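Local atomic coordinates of phosphoprotein (Lettuce necrotic yellows virus, PDB entry 3T4R), a protein that probably acts as a non-catalytic polymerase cofactor, holding the viral RNA polymerase on its nucleoprotein-RNA template and keeping soluble nucleoprotein off non-genomic RNA. Residues A13-E18 with N56-N61; D31-D36 with I63-L68. One frame throughout, in Å; residues are numbered along the deposited sequence.

Contact 1: A13-E18 with N56-N61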
ATOM      1  N   ALA A  13       4.423  -6.210  -0.517  1.00 33.62           N
ATOM      2  CA  ALA A  13       4.979  -7.494  -0.056  1.00 34.70           C
ATOM      3  C   ALA A  13       5.962  -7.409   1.128  1.00 37.48           C
ATOM      4  O   ALA A  13       5.951  -8.294   1.994  1.00 38.81           O
ATOM      5  CB  ALA A  13       5.639  -8.216  -1.206  1.00 36.39           C
ATOM      6  N   ASP A  14       6.816  -6.375   1.120  1.00 36.88           N
ATOM      7  CA  ASP A  14       7.844  -6.174   2.116  1.00 38.17           C
ATOM      8  C   ASP A  14       7.178  -5.778   3.385  1.00 40.36           C
ATOM      9  O   ASP A  14       7.751  -5.925   4.451  1.00 44.21           O
ATOM     10  CB  ASP A  14       8.772  -5.057   1.692  1.00 37.25           C
ATOM     11  CG  ASP A  14       9.754  -5.471   0.614  1.00 42.47           C
ATOM     12  OD1 ASP A  14      10.007  -6.689   0.403  1.00 38.38           O
ATOM     13  OD2 ASP A  14      10.320  -4.549  -0.013  1.00 48.13           O
ATOM     14  N   LEU A  15       5.959  -5.240   3.296  1.00 38.33           N
ATOM     15  CA  LEU A  15       5.192  -4.894   4.494  1.00 38.78           C
ATOM     16  C   LEU A  15       4.209  -5.998   4.918  1.00 39.82           C
ATOM     17  O   LEU A  15       3.381  -5.789   5.779  1.00 40.14           O
ATOM     18  CB  LEU A  15       4.425  -3.587   4.239  1.00 38.37           C
ATOM     19  CG  LEU A  15       5.279  -2.344   4.033  1.00 39.23           C
ATOM     20  CD1 LEU A  15       4.320  -1.144   3.694  1.00 42.14           C
ATOM     21  CD2 LEU A  15       6.112  -1.967   5.246  1.00 42.71           C
ATOM     22  N   ASP A  16       4.342  -7.180   4.316  1.00 38.98           N
ATOM     23  CA  ASP A  16       3.652  -8.411   4.751  1.00 42.06           C
ATOM     24  C   ASP A  16       2.253  -8.572   4.248  1.00 41.12           C
ATOM     25  O   ASP A  16       1.586  -9.420   4.661  1.00 43.67           O
ATOM     26  CB  ASP A  16       3.751  -8.624   6.267  1.00 45.81           C
ATOM     27  CG  ASP A  16       5.164  -9.049   6.687  1.00 51.16           C
ATOM     28  OD1 ASP A  16       5.732 -10.009   6.124  1.00 47.58           O
ATOM     29  OD2 ASP A  16       5.740  -8.339   7.545  1.00 52.37           O
ATOM     30  N   TRP A  17       1.854  -7.800   3.256  1.00 39.54           N
ATOM     31  CA  TRP A  17       0.614  -8.073   2.572  1.00 41.88           C
ATOM     32  C   TRP A  17       0.805  -9.376   1.831  1.00 43.84           C
ATOM     33  O   TRP A  17       1.926  -9.667   1.378  1.00 42.83           O
ATOM     34  CB  TRP A  17       0.287  -6.906   1.596  1.00 40.24           C
ATOM     35  CG  TRP A  17      -0.696  -6.000   2.223  1.00 46.03           C
ATOM     36  CD1 TRP A  17      -2.034  -6.144   2.205  1.00 52.33           C
ATOM     37  CD2 TRP A  17      -0.430  -4.852   3.063  1.00 46.55           C
ATOM     38  NE1 TRP A  17      -2.642  -5.157   2.962  1.00 57.92           N
ATOM     39  CE2 TRP A  17      -1.672  -4.345   3.488  1.00 52.49           C
ATOM     40  CE3 TRP A  17       0.728  -4.214   3.484  1.00 42.91           C
ATOM     41  CZ2 TRP A  17      -1.784  -3.218   4.342  1.00 50.59           C
ATOM     42  CZ3 TRP A  17       0.631  -3.129   4.300  1.00 43.81           C
ATOM     43  CH2 TRP A  17      -0.612  -2.643   4.744  1.00 47.42           C
ATOM     44  N   GLU A  18      -0.226 -10.187   1.680  1.00 44.83           N
ATOM     45  CA  GLU A  18       0.040 -11.488   1.067  1.00 45.80           C
ATOM     46  C   GLU A  18       0.140 -11.207  -0.415  1.00 43.54           C
ATOM     47  O   GLU A  18      -0.539 -10.322  -0.929  1.00 43.58           O
ATOM     48  CB  GLU A  18      -1.059 -12.502   1.436  1.00 52.93           C
ATOM     49  CG  GLU A  18      -0.662 -14.017   1.654  1.00 60.13           C
ATOM     50  CD  GLU A  18       0.328 -14.286   2.807  1.00 64.37           C
ATOM     51  OE1 GLU A  18       0.019 -13.846   3.935  1.00 67.88           O
ATOM     52  OE2 GLU A  18       1.409 -14.935   2.590  1.00 66.45           O
ATOM     53  N   ASN A  56       0.580   1.338   8.777  1.00 44.64           N
ATOM     54  CA  ASN A  56      -0.496   2.161   9.292  1.00 49.06           C
ATOM     55  C   ASN A  56      -1.036   3.138   8.201  1.00 46.18           C
ATOM     56  O   ASN A  56      -2.260   3.336   8.063  1.00 48.09           O
ATOM     57  CB  ASN A  56      -0.056   2.923  10.557  1.00 52.68           C
ATOM     58  CG  ASN A  56       0.027   2.018  11.802  1.00 62.20           C
ATOM     59  OD1 ASN A  56      -0.725   1.028  11.911  1.00 62.89           O
ATOM     60  ND2 ASN A  56       0.875   2.405  12.785  1.00 67.21           N
ATOM     61  N   GLU A  57      -0.143   3.768   7.474  1.00 45.64           N
ATOM     62  CA  GLU A  57      -0.562   4.715   6.437  1.00 47.27           C
ATOM     63  C   GLU A  57      -1.366   4.006   5.345  1.00 43.19           C
ATOM     64  O   GLU A  57      -2.360   4.550   4.863  1.00 43.03           O
ATOM     65  CB  GLU A  57       0.643   5.444   5.802  1.00 48.91           C
ATOM     66  CG  GLU A  57       1.354   6.399   6.731  1.00 57.56           C
ATOM     67  CD  GLU A  57       1.090   7.828   6.414  1.00 72.38           C
ATOM     68  OE1 GLU A  57      -0.089   8.174   6.132  1.00 80.61           O
ATOM     69  OE2 GLU A  57       2.050   8.639   6.471  1.00 80.92           O
ATOM     70  N   ILE A  58      -0.911   2.834   4.929  1.00 39.91           N
ATOM     71  CA  ILE A  58      -1.543   2.088   3.845  1.00 39.29           C
ATOM     72  C   ILE A  58      -2.941   1.552   4.274  1.00 40.36           C
ATOM     73  O   ILE A  58      -3.928   1.585   3.503  1.00 42.90           O
ATOM     74  CB  ILE A  58      -0.639   0.927   3.439  1.00 36.84           C
ATOM     75  CG1 ILE A  58       0.550   1.498   2.618  1.00 39.91           C
ATOM     76  CG2 ILE A  58      -1.345  -0.054   2.516  1.00 41.48           C
ATOM     77  CD1 ILE A  58       1.647   0.525   2.423  1.00 37.83           C
ATOM     78  N   ILE A  59      -3.007   1.042   5.480  1.00 40.41           N
ATOM     79  CA  ILE A  59      -4.301   0.626   6.140  1.00 43.91           C
ATOM     80  C   ILE A  59      -5.294   1.771   6.205  1.00 46.26           C
ATOM     81  O   ILE A  59      -6.424   1.597   5.837  1.00 47.72           O
ATOM     82  CB  ILE A  59      -4.115   0.041   7.547  1.00 46.06           C
ATOM     83  CG1 ILE A  59      -3.257  -1.235   7.448  1.00 44.77           C
ATOM     84  CG2 ILE A  59      -5.476  -0.324   8.135  1.00 49.32           C
ATOM     85  CD1 ILE A  59      -3.190  -1.970   8.596  1.00 54.60           C
ATOM     86  N   GLU A  60      -4.812   2.970   6.507  1.00 52.75           N
ATOM     87  CA  GLU A  60      -5.680   4.133   6.444  1.00 52.84           C
ATOM     88  C   GLU A  60      -6.280   4.349   5.051  1.00 46.24           C
ATOM     89  O   GLU A  60      -7.449   4.658   4.923  1.00 45.70           O
ATOM     90  CB  GLU A  60      -4.945   5.361   6.937  1.00 55.74           C
ATOM     91  CG  GLU A  60      -5.682   6.088   7.983  1.00 67.64           C
ATOM     92  CD  GLU A  60      -5.519   5.447   9.358  1.00 82.11           C
ATOM     93  OE1 GLU A  60      -4.307   5.417   9.807  1.00 88.17           O
ATOM     94  OE2 GLU A  60      -6.591   4.991   9.992  1.00 86.75           O
ATOM     95  N   ASN A  61      -5.499   4.119   4.011  1.00 44.30           N
ATOM     96  CA  ASN A  61      -5.902   4.346   2.667  1.00 42.19           C
ATOM     97  C   ASN A  61      -6.800   3.241   2.298  1.00 44.15           C
ATOM     98  O   ASN A  61      -7.695   3.423   1.547  1.00 46.19           O
ATOM     99  CB  ASN A  61      -4.695   4.292   1.741  1.00 42.85           C
ATOM    100  CG  ASN A  61      -3.803   5.527   1.840  1.00 44.39           C
ATOM    101  OD1 ASN A  61      -4.213   6.564   2.330  1.00 43.15           O
ATOM    102  ND2 ASN A  61      -2.586   5.412   1.340  1.00 40.49           N
TER
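The turn that ends helix 4-14 presses on the middle of helix 50-72, with L15 and W17 meeting I58 and I59. L15 reaches across with one branch: its CD1 lies 3.4 Å from CD1 of I58, tighter than usual for two methyl carbons. With CG1 beside the backbone N (chi1 -75°), I58 sends CD1 to L15 and gives its other branch to the indole. There CG2 of I58 comes obliquely to the six-membered ring, 3.5 Å from CH2 of W17. I59 borders the same ring at its edge, near the ring plane, with CG1 4.0 Å from CZ2 of W17. Within the turn, L15 CB also lies at the indole edge. The interface between the two segments is wholly apolar, but polar bonds flank it: the carbonyl of L15 accepts a hydrogen bond from Q55, and D16 forms a salt bridge with K51. D16, at positive phi (83°), is the C' residue where the chain turns out of the helix; D16 N bonds to A13 O at 3.0 Å, and W17 N returns to the carbonyl of L12. This pairing defines a Schellman motif, here capping a helix in a small helical bundle.

Contact 2: D31-D36 with I63-L68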
ATOM      1  N   ASP A  31      -1.960   2.373  -6.760  1.00 38.42           N
ATOM      2  CA  ASP A  31      -1.680   3.803  -6.704  1.00 39.85           C
ATOM      3  C   ASP A  31      -2.413   4.484  -5.592  1.00 39.01           C
ATOM      4  O   ASP A  31      -1.864   5.331  -4.933  1.00 40.79           O
ATOM      5  CB  ASP A  31      -2.035   4.517  -8.025  1.00 42.95           C
ATOM      6  CG  ASP A  31      -1.069   4.213  -9.160  1.00 43.75           C
ATOM      7  OD1 ASP A  31       0.073   3.813  -8.940  1.00 49.52           O
ATOM      8  OD2 ASP A  31      -1.431   4.484 -10.291  1.00 49.41           O
ATOM      9  N   PHE A  32      -3.622   4.077  -5.307  1.00 41.92           N
ATOM     10  CA  PHE A  32      -4.395   4.668  -4.213  1.00 44.45           C
ATOM     11  C   PHE A  32      -3.901   4.206  -2.807  1.00 43.32           C
ATOM     12  O   PHE A  32      -3.850   4.973  -1.845  1.00 44.89           O
ATOM     13  CB  PHE A  32      -5.837   4.271  -4.394  1.00 49.45           C
ATOM     14  CG  PHE A  32      -6.735   4.765  -3.319  1.00 58.43           C
ATOM     15  CD1 PHE A  32      -7.873   5.413  -3.631  1.00 67.21           C
ATOM     16  CD2 PHE A  32      -6.426   4.569  -1.966  1.00 63.42           C
ATOM     17  CE1 PHE A  32      -8.700   5.847  -2.609  1.00 74.81           C
ATOM     18  CE2 PHE A  32      -7.232   5.037  -0.964  1.00 65.77           C
ATOM     19  CZ  PHE A  32      -8.347   5.666  -1.277  1.00 71.45           C
ATOM     20  N   LEU A  33      -3.545   2.947  -2.693  1.00 39.92           N
ATOM     21  CA  LEU A  33      -3.107   2.452  -1.439  1.00 38.82           C
ATOM     22  C   LEU A  33      -1.709   2.941  -1.067  1.00 35.14           C
ATOM     23  O   LEU A  33      -1.424   3.160   0.117  1.00 38.40           O
ATOM     24  CB  LEU A  33      -3.094   0.927  -1.539  1.00 37.12           C
ATOM     25  CG  LEU A  33      -4.438   0.233  -1.662  1.00 40.94           C
ATOM     26  CD1 LEU A  33      -4.198  -1.235  -1.727  1.00 41.59           C
ATOM     27  CD2 LEU A  33      -5.290   0.464  -0.460  1.00 47.26           C
ATOM     28  N   VAL A  34      -0.848   3.023  -2.053  1.00 32.34           N
ATOM     29  CA  VAL A  34       0.574   3.420  -1.908  1.00 31.14           C
ATOM     30  C   VAL A  34       0.822   4.640  -2.799  1.00 30.79           C
ATOM     31  O   VAL A  34       1.332   4.558  -3.881  1.00 31.76           O
ATOM     32  CB  VAL A  34       1.512   2.288  -2.293  1.00 31.58           C
ATOM     33  CG1 VAL A  34       2.917   2.650  -1.833  1.00 31.28           C
ATOM     34  CG2 VAL A  34       1.120   0.960  -1.566  1.00 31.78           C
ATOM     35  N   PRO A  35       0.366   5.801  -2.343  1.00 34.02           N
ATOM     36  CA  PRO A  35       0.693   6.998  -3.066  1.00 36.91           C
ATOM     37  C   PRO A  35       2.242   7.177  -3.103  1.00 37.14           C
ATOM     38  O   PRO A  35       2.920   6.505  -2.296  1.00 36.62           O
ATOM     39  CB  PRO A  35       0.016   8.095  -2.213  1.00 37.78           C
ATOM     40  CG  PRO A  35      -1.072   7.326  -1.393  1.00 38.93           C
ATOM     41  CD  PRO A  35      -0.471   6.033  -1.124  1.00 35.20           C
ATOM     42  N   ASP A  36       2.793   8.043  -3.970  1.00 38.63           N
ATOM     43  CA  ASP A  36       4.254   8.181  -4.125  1.00 41.18           C
ATOM     44  C   ASP A  36       4.981   8.655  -2.833  1.00 43.73           C
ATOM     45  O   ASP A  36       6.135   8.392  -2.642  1.00 45.93           O
ATOM     46  CB  ASP A  36       4.592   9.207  -5.230  1.00 45.39           C
ATOM     47  CG  ASP A  36       3.957   8.863  -6.605  1.00 44.99           C
ATOM     48  OD1 ASP A  36       3.717   7.679  -6.840  1.00 43.94           O
ATOM     49  OD2 ASP A  36       3.692   9.770  -7.454  1.00 54.18           O
ATOM     50  N   ILE A  63      -8.768   1.700   4.266  1.00 54.90           N
ATOM     51  CA  ILE A  63      -9.989   1.989   5.052  1.00 57.45           C
ATOM     52  C   ILE A  63     -10.831   2.964   4.245  1.00 53.96           C
ATOM     53  O   ILE A  63     -11.993   2.719   4.025  1.00 56.19           O
ATOM     54  CB  ILE A  63      -9.636   2.598   6.479  1.00 60.52           C
ATOM     55  CG1 ILE A  63      -9.186   1.545   7.460  1.00 66.16           C
ATOM     56  CG2 ILE A  63     -10.741   3.421   7.058  1.00 64.41           C
ATOM     57  CD1 ILE A  63      -8.251   2.136   8.490  1.00 71.05           C
ATOM     58  N   ALA A  64     -10.204   4.038   3.779  1.00 51.87           N
ATOM     59  CA  ALA A  64     -10.835   5.003   2.891  1.00 50.02           C
ATOM     60  C   ALA A  64     -11.523   4.324   1.709  1.00 49.44           C
ATOM     61  O   ALA A  64     -12.660   4.636   1.416  1.00 51.03           O
ATOM     62  CB  ALA A  64      -9.835   6.056   2.416  1.00 50.88           C
ATOM     63  N   LEU A  65     -10.828   3.391   1.061  1.00 50.00           N
ATOM     64  CA  LEU A  65     -11.286   2.750  -0.151  1.00 53.69           C
ATOM     65  C   LEU A  65     -12.469   1.914   0.156  1.00 55.78           C
ATOM     66  O   LEU A  65     -13.468   1.991  -0.554  1.00 60.01           O
ATOM     67  CB  LEU A  65     -10.214   1.842  -0.682  1.00 57.17           C
ATOM     68  CG  LEU A  65     -10.096   1.552  -2.143  1.00 65.40           C
ATOM     69  CD1 LEU A  65     -11.176   2.225  -3.014  1.00 72.31           C
ATOM     70  CD2 LEU A  65      -8.728   2.058  -2.535  1.00 70.57           C
HETATM   71  N   MSE A  66     -12.350   1.102   1.197  1.00 54.85           N
HETATM   72  CA  MSE A  66     -13.440   0.248   1.649  1.00 58.17           C
HETATM   73  C   MSE A  66     -14.681   1.060   1.961  1.00 55.60           C
HETATM   74  O   MSE A  66     -15.773   0.669   1.599  1.00 59.18           O
HETATM   75  CB  MSE A  66     -13.060  -0.543   2.914  0.90 61.03           C
HETATM   76  CG  MSE A  66     -12.158  -1.751   2.756  0.90 67.00           C
HETATM   77 SE   MSE A  66     -11.799  -2.514   4.536  0.40 75.32          SE
HETATM   78  CE  MSE A  66     -10.598  -1.248   5.427  0.90 68.27           C
ATOM     79  N   ALA A  67     -14.525   2.158   2.690  1.00 51.31           N
ATOM     80  CA  ALA A  67     -15.657   2.931   3.114  1.00 51.85           C
ATOM     81  C   ALA A  67     -16.472   3.396   1.901  1.00 53.11           C
ATOM     82  O   ALA A  67     -17.715   3.411   1.932  1.00 55.14           O
ATOM     83  CB  ALA A  67     -15.169   4.096   3.842  1.00 52.16           C
ATOM     84  N   LEU A  68     -15.737   3.820   0.875  1.00 52.73           N
ATOM     85  CA  LEU A  68     -16.262   4.332  -0.365  1.00 57.50           C
ATOM     86  C   LEU A  68     -16.995   3.246  -1.126  1.00 60.77           C
ATOM     87  O   LEU A  68     -18.019   3.506  -1.714  1.00 66.02           O
ATOM     88  CB  LEU A  68     -15.089   4.872  -1.179  1.00 58.90           C
ATOM     89  CG  LEU A  68     -14.919   6.394  -1.363  1.00 66.88           C
ATOM     90  CD1 LEU A  68     -15.743   7.295  -0.391  1.00 67.99           C
ATOM     91  CD2 LEU A  68     -13.451   6.767  -1.346  1.00 67.05           C
TER
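A partly buried CH-pi contact between F32 and L65 joins the end of helix 27-33 to the C-terminal half of helix 50-72. CD2 of L65 stands over the centre of the phenyl face, 3.4 Å from the centroid of the F32 ring and only 10° off its normal. The methyl therefore lies close to all six ring carbons, the nearest approach being 3.5 Å from L65 CD2 to F32 CG. F32 holds CG anti to the backbone N (chi1 178°), which carries the ring out from helix 27-33 to the long helix. A64 meets the same ring differently, with CB near its plane at the edge, 4.0 Å from CZ of F32. Consecutive residues of one helix thus touch face and rim of a single phenyl group. The fold is a small helical bundle, the C-terminal domain of the phosphoprotein, and here helix 27-33 gives way to the turn leading into helix 36-41. The buried L33 adds a looser apolar contact, its CD2 4.3 Å from CD2 of L65. Past the helix end, V34 turns its side chain to I58 and to L11 and L12 of helix 4-14. Charged residues tie the first segment to that N-terminal helix as well: D31 forms a salt bridge with R5, and D36 forms one with K8.

Overall arrangement
From the N terminus, helix 4-14 ends in the first segment of contact 1; the chain then passes through helix 19-22 into helix 27-33, whose end opens the first segment of contact 2. After helix 36-41 and a connecting loop it enters helix 50-72, which supplies the second segment of both. Contact 1 closes a loop over 37 intervening residues, contact 2 one over 26. Their segments alternate, so the loops cross rather than nest. The two centres lie 11 Å apart, and N61 bridges them: its ND2 probably donates a hydrogen bond to L33 O, 2.8 Å away. Together they set the turn after helix 4-14 and the last residues of helix 27-33 on successive parts of the long C-terminal helix.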